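Local coordinates for protein 3-phosphoshikimate 1-carboxyvinyltransferase (Streptomyces sviceus, PDB 7M0O) that probably catalyses the transfer of the enolpyruvyl group of phosphoenolpyruvate to the 5-hydroxyl of shikimate-3-phosphate, releasing inorganic phosphate in the sixth of seven steps to chorismate, at residues P221-A226 and A250-L255; F230-L235 and F372-L377; G285-M290 and P310-D315. All blocks are in the same frame, centred on the assembly; numbering follows the deposited sequence.

In the fold
Helix 223-235 ties two of the three contacts together: interaction 1 sits at its first turn and interaction 2 at its last, their centres about 17 Å apart. They touch directly, Leu255 CD1 lying 3.9 Å from Phe230 CE2. Interaction 3, a pair of parallel strands, stands apart; its nearest atoms are about 7 Å from interaction 1 and about 10 Å from interaction 2. Interaction 1 borders the predicted active site, with the side chain of Asp254 about 4 Å from that of Asp295, the predicted proton acceptor, and Ser224 about 4 Å from Arg367, predicted to bind phosphoenolpyruvate. Met290 in interaction 3 is about 8 Å from Asp295, measured between side chains.

Interaction 1. Residues P221-A226 and A250-L255; sequences PDASTA and ALQGDL
Ala223, in the first turn of a helix, and Leu255, in a short 3-10 turn, bring the two backbones together with their CA atoms 5.5 Å apart. The primary amide of Gln252 lies against the start of the helix and behaves like a peptide group, offering a donor and an acceptor to neighbouring backbone positions. NE2 donates to Pro221 O at 2.9 Å, in a nearly straight bond (169°) lying close to the plane of the amide. OE1 accepts from Ala223 N at 2.9 Å, with the N-H standing above the carbonyl plane. The chain extends beyond CG, and CB on the way rests against the methyl of Ala223. Glu220 OE1 also accepts from NE2, so three protein bonds fix the rotation of the amide, while a water bridges OE1 to Ser224 OG. An alanine in place of Gln252 would probably leave Pro221 O and Ala223 N without these partners and open a gap beside the helix start. Ser224 OG, turned anti to its own carbonyl carbon (chi1 -51°), donates to Asp254 OD2 across a short 2.6 Å, meeting the carboxylate from its anti side. A second water joins the two segments, donating to Ala223 O and Asp254 O. Asp222 is the N-cap: its OD1 accepts from Thr225 N at 2.9 Å. Asp222 OD1 and Asp254 OD2, probably both negatively charged, remain 6.2 Å apart. Beyond the contact Asp254 touches Asp295, the predicted proton acceptor. An aspartate N-cap, with a glutamine amide bonded to the backbone on both sides of it, marks this helix start, at the edge of the predicted EPSP synthase active site.

Interaction 2. Residues F230-L235 and F372-L377; sequences FAAAAL and FAVTGL
Val374 carries this helix-to-helix contact, opposite Ala231, Ala232 and Leu235, and its CA approaches that of Ala232 to 5.8 Å. From CB the branch that matters is CG1, set anti to the backbone N (chi1 -176°). This methyl comes down on the backbone of the opposing helix, 3.9 Å from both N and CA of Ala232, and lies 4.3 Å from the CB atoms of Ala231 and Ala232. Leu235 adds a further contact: its CD2 reaches CG1 at 4.2 Å and the carbonyl oxygen of Val374 at 3.9 Å, the two side chains passing in opposite directions. Three residues later, Leu377 sends CD1 to the methyl of Ala232, 3.6 Å away. No hydrogen bond crosses the contact. It illustrates how small residues let helices approach: with Ala231 and Ala232 on the opposing helix, a single valine methyl can lie against the main chain itself. Around this buried packing, helix 257-263 also packs on helix 223-235, with Phe257 on Ala231. Helix 397-406 spans both partners, Leu404 meeting Ala232 while Phe401 and Arg405 meet Leu377. Phe306, in a loop, packs on Leu235, and strand 274-278 lies against helix 223-235 through Phe230 and Ala233, both touching Val277.

Interaction 3. Residues G285-M290 and P310-D315; sequences GLTANM and PVRIED
Thr287 and Arg312 lie side by side on one face of a parallel strand pair, 286-289 with 311-314, the threonine OG1 3.7 Å from the arginine CB. The other threonine branch, CG2, is anti to the backbone N and packs against the carboxylate end of Glu314, 3.6 Å from OE1. Arg312 runs extended from CG to NE, and its NE donates to Glu314 OE2 at 2.8 Å, OE2 accepting through its anti lone pair and lying close to the guanidinium plane. The same guanidinium forms a salt bridge through NH1 to Glu349 and a cation-pi contact with Trp347, so it is held from several directions. Farther along, Asn289 ND2 donates to Asp315 OD2 at 3.1 Å, in a somewhat bent bond (147°), with amide and carboxylate planes turned 74° apart; Asn289 OD1 in turn accepts from the backbone of Arg291. The reverse face carries Ala288, Val311 and Ile313; at its end Met290, bent at chi3 (82°), lays SD 3.7 Å from Ile313 CG2, its CG close to the same methyl, and Leu300 of helix 297-303 packs on both residues. Between the faces run the strand bonds: Arg312 N to Leu286 O, Ala288 N to Arg312 O at 2.8 Å, Glu314 N to Ala288 O and Met290 N to Glu314 O. These strands and helix 297-303 form a beta-alpha-beta unit, with strand 286-289 outermost in its four-stranded sheet. Chemically the pair is two-sided: ionic and polar groups gather on the face of Thr287 and Arg312, where the two neighbouring acids would probably stabilise the arginine's positive charge, whereas thioether and aliphatic groups on the other pack the sheet against its crossover helix.

Interaction 1. Residues P221-A226 and A250-L255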
loop_
_atom_site.group_PDB
_atom_site.type_symbol
_atom_site.label_atom_id
_atom_site.label_comp_id
_atom_site.label_asym_id
_atom_site.label_seq_id
_atom_site.Cartn_x
_atom_site.Cartn_y
_atom_site.Cartn_z
ATOM N N PRO A 221 -7.401 4.112 5.030
ATOM C CA PRO A 221 -6.526 5.156 4.491
ATOM C C PRO A 221 -5.072 4.724 4.605
ATOM O O PRO A 221 -4.695 3.975 5.506
ATOM C CB PRO A 221 -6.818 6.371 5.386
ATOM C CG PRO A 221 -8.155 6.065 6.013
ATOM C CD PRO A 221 -8.230 4.587 6.152
ATOM N N ASP A 222 -4.252 5.199 3.680
ATOM C CA ASP A 222 -2.833 4.880 3.738
ATOM C C ASP A 222 -2.244 5.373 5.057
ATOM O O ASP A 222 -2.267 6.574 5.358
ATOM C CB ASP A 222 -2.098 5.497 2.548
ATOM C CG ASP A 222 -0.687 4.971 2.397
ATOM O OD1 ASP A 222 0.159 5.266 3.266
ATOM O OD2 ASP A 222 -0.411 4.282 1.392
ATOM N N ALA A 223 -1.723 4.437 5.842
ATOM C CA ALA A 223 -1.220 4.768 7.171
ATOM C C ALA A 223 0.140 5.452 7.129
ATOM O O ALA A 223 0.477 6.211 8.044
ATOM C CB ALA A 223 -1.147 3.505 8.036
ATOM N N SER A 224 0.937 5.185 6.095
ATOM C CA SER A 224 2.202 5.894 5.932
ATOM C C SER A 224 1.957 7.362 5.614
ATOM O O SER A 224 2.598 8.252 6.182
ATOM C CB SER A 224 3.018 5.231 4.819
ATOM O OG SER A 224 3.109 3.835 5.021
ATOM N N THR A 225 1.003 7.626 4.722
ATOM C CA THR A 225 0.566 8.992 4.455
ATOM C C THR A 225 0.008 9.648 5.713
ATOM O O THR A 225 0.246 10.835 5.963
ATOM C CB THR A 225 -0.486 8.967 3.346
ATOM O OG1 THR A 225 0.143 8.555 2.132
ATOM C CG2 THR A 225 -1.137 10.341 3.156
ATOM N N ALA A 226 -0.707 8.876 6.540
ATOM C CA ALA A 226 -1.290 9.437 7.749
ATOM C C ALA A 226 -0.235 9.872 8.756
ATOM O O ALA A 226 -0.519 10.755 9.572
ATOM C CB ALA A 226 -2.237 8.432 8.416
ATOM N N ALA A 250 -6.285 -2.419 12.660
ATOM C CA ALA A 250 -5.744 -1.992 11.377
ATOM C C ALA A 250 -4.705 -2.965 10.844
ATOM O O ALA A 250 -3.865 -3.485 11.586
ATOM C CB ALA A 250 -5.116 -0.599 11.481
ATOM N N LEU A 251 -4.758 -3.182 9.528
ATOM C CA LEU A 251 -3.841 -4.101 8.867
ATOM C C LEU A 251 -2.463 -3.501 8.639
ATOM O O LEU A 251 -1.485 -4.248 8.570
ATOM C CB LEU A 251 -4.423 -4.556 7.526
ATOM C CG LEU A 251 -5.779 -5.258 7.575
ATOM C CD1 LEU A 251 -6.046 -5.973 6.265
ATOM C CD2 LEU A 251 -5.855 -6.216 8.760
ATOM N N GLN A 252 -2.351 -2.178 8.503
ATOM C CA GLN A 252 -1.083 -1.556 8.146
ATOM C C GLN A 252 -0.225 -1.326 9.383
ATOM O O GLN A 252 -0.650 -0.635 10.310
ATOM C CB GLN A 252 -1.320 -0.224 7.437
ATOM C CG GLN A 252 -1.981 -0.370 6.065
ATOM C CD GLN A 252 -2.438 0.974 5.562
ATOM O OE1 GLN A 252 -1.693 1.693 4.888
ATOM N NE2 GLN A 252 -3.645 1.344 5.925
ATOM N N GLY A 253 0.997 -1.879 9.374
ATOM C CA GLY A 253 1.904 -1.709 10.504
ATOM C C GLY A 253 2.301 -0.266 10.791
ATOM O O GLY A 253 2.652 0.071 11.933
ATOM N N ASP A 254 2.247 0.610 9.786
ATOM C CA ASP A 254 2.735 1.962 10.048
ATOM C C ASP A 254 1.804 2.765 10.944
ATOM O O ASP A 254 2.213 3.842 11.395
ATOM C CB ASP A 254 2.967 2.731 8.745
ATOM C CG ASP A 254 4.272 2.344 8.065
ATOM O OD1 ASP A 254 5.026 1.503 8.617
ATOM O OD2 ASP A 254 4.527 2.860 6.962
ATOM N N LEU A 255 0.573 2.291 11.204
ATOM C CA LEU A 255 -0.214 2.906 12.277
ATOM C C LEU A 255 0.543 2.875 13.603
ATOM O O LEU A 255 0.340 3.750 14.447
ATOM C CB LEU A 255 -1.583 2.222 12.428
ATOM C CG LEU A 255 -2.534 2.945 13.404
ATOM C CD1 LEU A 255 -2.780 4.382 12.953
ATOM C CD2 LEU A 255 -3.873 2.246 13.521
HETATM O O HOH W 1 0.768 6.414 10.943
HETATM O O HOH W 2 1.140 1.960 5.231
#

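Interaction 2. Residues F230-L235 and F372-L377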
loop_
_atom_site.group_PDB
_atom_site.type_symbol
_atom_site.label_atom_id
_atom_site.label_comp_id
_atom_site.label_asym_id
_atom_site.label_seq_id
_atom_site.Cartn_x
_atom_site.Cartn_y
_atom_site.Cartn_z
ATOM N N PHE A 230 -0.567 12.918 11.597
ATOM C CA PHE A 230 -0.455 12.602 13.018
ATOM C C PHE A 230 0.720 13.349 13.663
ATOM O O PHE A 230 0.595 13.870 14.776
ATOM C CB PHE A 230 -0.282 11.091 13.212
ATOM C CG PHE A 230 -1.528 10.254 12.970
ATOM C CD1 PHE A 230 -2.793 10.683 13.348
ATOM C CD2 PHE A 230 -1.405 9.003 12.407
ATOM C CE1 PHE A 230 -3.917 9.862 13.135
ATOM C CE2 PHE A 230 -2.515 8.176 12.202
ATOM C CZ PHE A 230 -3.763 8.609 12.569
ATOM N N ALA A 231 1.882 13.381 12.992
ATOM C CA ALA A 231 3.057 14.077 13.528
ATOM C C ALA A 231 2.821 15.577 13.676
ATOM O O ALA A 231 3.248 16.186 14.671
ATOM C CB ALA A 231 4.268 13.836 12.626
ATOM N N ALA A 232 2.181 16.194 12.684
ATOM C CA ALA A 232 1.850 17.617 12.773
ATOM C C ALA A 232 1.020 17.912 14.022
ATOM O O ALA A 232 1.248 18.917 14.717
ATOM C CB ALA A 232 1.097 18.052 11.512
ATOM N N ALA A 233 0.070 17.026 14.348
ATOM C CA ALA A 233 -0.744 17.244 15.540
ATOM C C ALA A 233 0.081 17.089 16.812
ATOM O O ALA A 233 -0.066 17.874 17.750
ATOM C CB ALA A 233 -1.933 16.282 15.547
ATOM N N ALA A 234 0.959 16.085 16.865
ATOM C CA ALA A 234 1.753 15.850 18.074
ATOM C C ALA A 234 2.696 17.016 18.348
ATOM O O ALA A 234 2.997 17.332 19.511
ATOM C CB ALA A 234 2.548 14.551 17.926
ATOM N N LEU A 235 3.115 17.698 17.289
ATOM C CA LEU A 235 4.054 18.803 17.385
ATOM C C LEU A 235 3.387 20.099 17.819
ATOM O O LEU A 235 4.076 21.010 18.289
ATOM C CB LEU A 235 4.715 18.993 16.026
ATOM C CG LEU A 235 5.697 20.130 15.815
ATOM C CD1 LEU A 235 6.905 19.871 16.703
ATOM C CD2 LEU A 235 6.049 20.156 14.355
ATOM N N PHE A 372 9.762 16.637 5.922
ATOM C CA PHE A 372 10.253 17.966 6.259
ATOM C C PHE A 372 9.218 19.054 6.017
ATOM O O PHE A 372 9.377 20.167 6.544
ATOM C CB PHE A 372 11.562 18.263 5.507
ATOM C CG PHE A 372 12.741 17.521 6.086
ATOM C CD1 PHE A 372 13.364 17.977 7.243
ATOM C CD2 PHE A 372 13.173 16.337 5.522
ATOM C CE1 PHE A 372 14.416 17.277 7.806
ATOM C CE2 PHE A 372 14.230 15.619 6.080
ATOM C CZ PHE A 372 14.856 16.092 7.220
ATOM N N ALA A 373 8.132 18.739 5.307
ATOM C CA ALA A 373 6.979 19.631 5.329
ATOM C C ALA A 373 6.462 19.810 6.753
ATOM O O ALA A 373 6.023 20.903 7.124
ATOM C CB ALA A 373 5.873 19.095 4.412
ATOM N N VAL A 374 6.469 18.738 7.559
ATOM C CA VAL A 374 6.017 18.890 8.937
ATOM C C VAL A 374 6.941 19.835 9.701
ATOM O O VAL A 374 6.487 20.668 10.491
ATOM C CB VAL A 374 5.909 17.518 9.636
ATOM C CG1 VAL A 374 5.354 17.714 11.030
ATOM C CG2 VAL A 374 5.028 16.567 8.847
ATOM N N THR A 375 8.255 19.715 9.486
ATOM C CA THR A 375 9.202 20.624 10.120
ATOM C C THR A 375 8.868 22.072 9.807
ATOM O O THR A 375 9.046 22.956 10.654
ATOM C CB THR A 375 10.623 20.318 9.646
ATOM O OG1 THR A 375 10.885 18.915 9.754
ATOM C CG2 THR A 375 11.637 21.088 10.470
ATOM N N GLY A 376 8.378 22.326 8.595
ATOM C CA GLY A 376 8.052 23.684 8.166
ATOM C C GLY A 376 6.884 24.339 8.894
ATOM O O GLY A 376 6.716 25.559 8.769
ATOM N N LEU A 377 6.053 23.568 9.610
ATOM C CA LEU A 377 5.065 24.169 10.506
ATOM C C LEU A 377 5.701 25.080 11.548
ATOM O O LEU A 377 5.078 26.068 11.970
ATOM C CB LEU A 377 4.277 23.074 11.219
ATOM C CG LEU A 377 3.406 22.199 10.328
ATOM C CD1 LEU A 377 2.700 21.215 11.218
ATOM C CD2 LEU A 377 2.404 23.013 9.532
#

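Interaction 3. Residues G285-M290 and P310-D315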
loop_
_atom_site.group_PDB
_atom_site.type_symbol
_atom_site.label_atom_id
_atom_site.label_comp_id
_atom_site.label_asym_id
_atom_site.label_seq_id
_atom_site.Cartn_x
_atom_site.Cartn_y
_atom_site.Cartn_z
ATOM N N GLY A 285 12.123 13.419 24.218
ATOM C CA GLY A 285 13.058 12.574 23.505
ATOM C C GLY A 285 12.998 11.127 23.958
ATOM O O GLY A 285 12.508 10.791 25.038
ATOM N N LEU A 286 13.520 10.251 23.105
ATOM C CA LEU A 286 13.447 8.818 23.348
ATOM C C LEU A 286 14.362 8.106 22.366
ATOM O O LEU A 286 14.866 8.698 21.407
ATOM C CB LEU A 286 12.024 8.263 23.213
ATOM C CG LEU A 286 11.090 8.687 22.069
ATOM C CD1 LEU A 286 11.619 8.357 20.685
ATOM C CD2 LEU A 286 9.704 8.082 22.260
ATOM N N THR A 287 14.544 6.820 22.625
ATOM C CA THR A 287 15.091 5.870 21.670
ATOM C C THR A 287 13.951 5.024 21.134
ATOM O O THR A 287 13.157 4.493 21.914
ATOM C CB THR A 287 16.133 4.976 22.333
ATOM O OG1 THR A 287 17.258 5.768 22.716
ATOM C CG2 THR A 287 16.574 3.883 21.361
ATOM N N ALA A 288 13.878 4.879 19.811
ATOM C CA ALA A 288 12.807 4.114 19.183
ATOM C C ALA A 288 13.405 3.118 18.198
ATOM O O ALA A 288 14.155 3.499 17.292
ATOM C CB ALA A 288 11.815 5.048 18.479
ATOM N N ASN A 289 13.083 1.844 18.379
ATOM C CA ASN A 289 13.411 0.834 17.379
ATOM C C ASN A 289 12.335 0.891 16.304
ATOM O O ASN A 289 11.175 0.554 16.568
ATOM C CB ASN A 289 13.487 -0.542 18.039
ATOM C CG ASN A 289 13.807 -1.659 17.060
ATOM O OD1 ASN A 289 13.281 -1.715 15.944
ATOM N ND2 ASN A 289 14.667 -2.573 17.488
ATOM N N MET A 290 12.700 1.329 15.088
ATOM C CA MET A 290 11.714 1.490 14.023
ATOM C C MET A 290 11.874 0.471 12.893
ATOM O O MET A 290 11.446 0.722 11.763
ATOM C CB MET A 290 11.757 2.927 13.487
ATOM C CG MET A 290 11.358 3.951 14.559
ATOM S SD MET A 290 11.159 5.680 13.985
ATOM C CE MET A 290 9.490 5.667 13.311
ATOM N N PRO A 310 17.712 13.995 23.167
ATOM C CA PRO A 310 18.022 13.311 21.901
ATOM C C PRO A 310 16.950 12.311 21.484
ATOM O O PRO A 310 16.316 11.646 22.313
ATOM C CB PRO A 310 19.350 12.605 22.192
ATOM C CG PRO A 310 19.995 13.479 23.202
ATOM C CD PRO A 310 18.892 14.047 24.048
ATOM N N VAL A 311 16.763 12.210 20.175
ATOM C CA VAL A 311 15.899 11.207 19.572
ATOM C C VAL A 311 16.829 10.252 18.845
ATOM O O VAL A 311 17.521 10.647 17.903
ATOM C CB VAL A 311 14.861 11.827 18.625
ATOM C CG1 VAL A 311 14.095 10.734 17.909
ATOM C CG2 VAL A 311 13.898 12.730 19.422
ATOM N N ARG A 312 16.888 9.013 19.302
ATOM C CA ARG A 312 17.739 8.013 18.673
ATOM C C ARG A 312 16.860 6.956 18.022
ATOM O O ARG A 312 16.086 6.278 18.713
ATOM C CB ARG A 312 18.685 7.386 19.694
ATOM C CG ARG A 312 19.693 6.422 19.072
ATOM C CD ARG A 312 20.725 5.976 20.090
ATOM N NE ARG A 312 21.546 4.848 19.648
ATOM C CZ ARG A 312 22.810 4.965 19.252
ATOM N NH1 ARG A 312 23.395 6.154 19.240
ATOM N NH2 ARG A 312 23.493 3.888 18.890
ATOM N N ILE A 313 16.997 6.800 16.705
ATOM C CA ILE A 313 16.224 5.828 15.936
ATOM C C ILE A 313 17.137 4.650 15.606
ATOM O O ILE A 313 18.183 4.833 14.977
ATOM C CB ILE A 313 15.639 6.464 14.663
ATOM C CG1 ILE A 313 14.745 7.656 15.013
ATOM C CG2 ILE A 313 14.825 5.442 13.859
ATOM C CD1 ILE A 313 14.163 8.330 13.766
ATOM N N GLU A 314 16.759 3.440 16.041
ATOM C CA GLU A 314 17.639 2.283 15.978
ATOM C C GLU A 314 17.031 1.186 15.112
ATOM O O GLU A 314 15.816 1.142 14.888
ATOM C CB GLU A 314 17.923 1.712 17.385
ATOM C CG GLU A 314 18.828 2.587 18.215
ATOM C CD GLU A 314 19.118 2.023 19.589
ATOM O OE1 GLU A 314 18.407 1.095 20.036
ATOM O OE2 GLU A 314 20.055 2.535 20.232
ATOM N N ASP A 315 17.910 0.297 14.620
ATOM C CA ASP A 315 17.518 -0.908 13.886
ATOM C C ASP A 315 16.880 -0.564 12.537
ATOM O O ASP A 315 15.934 -1.222 12.097
ATOM C CB ASP A 315 16.587 -1.786 14.730
ATOM C CG ASP A 315 16.729 -3.289 14.434
ATOM O OD1 ASP A 315 17.498 -3.699 13.527
ATOM O OD2 ASP A 315 16.048 -4.073 15.127
#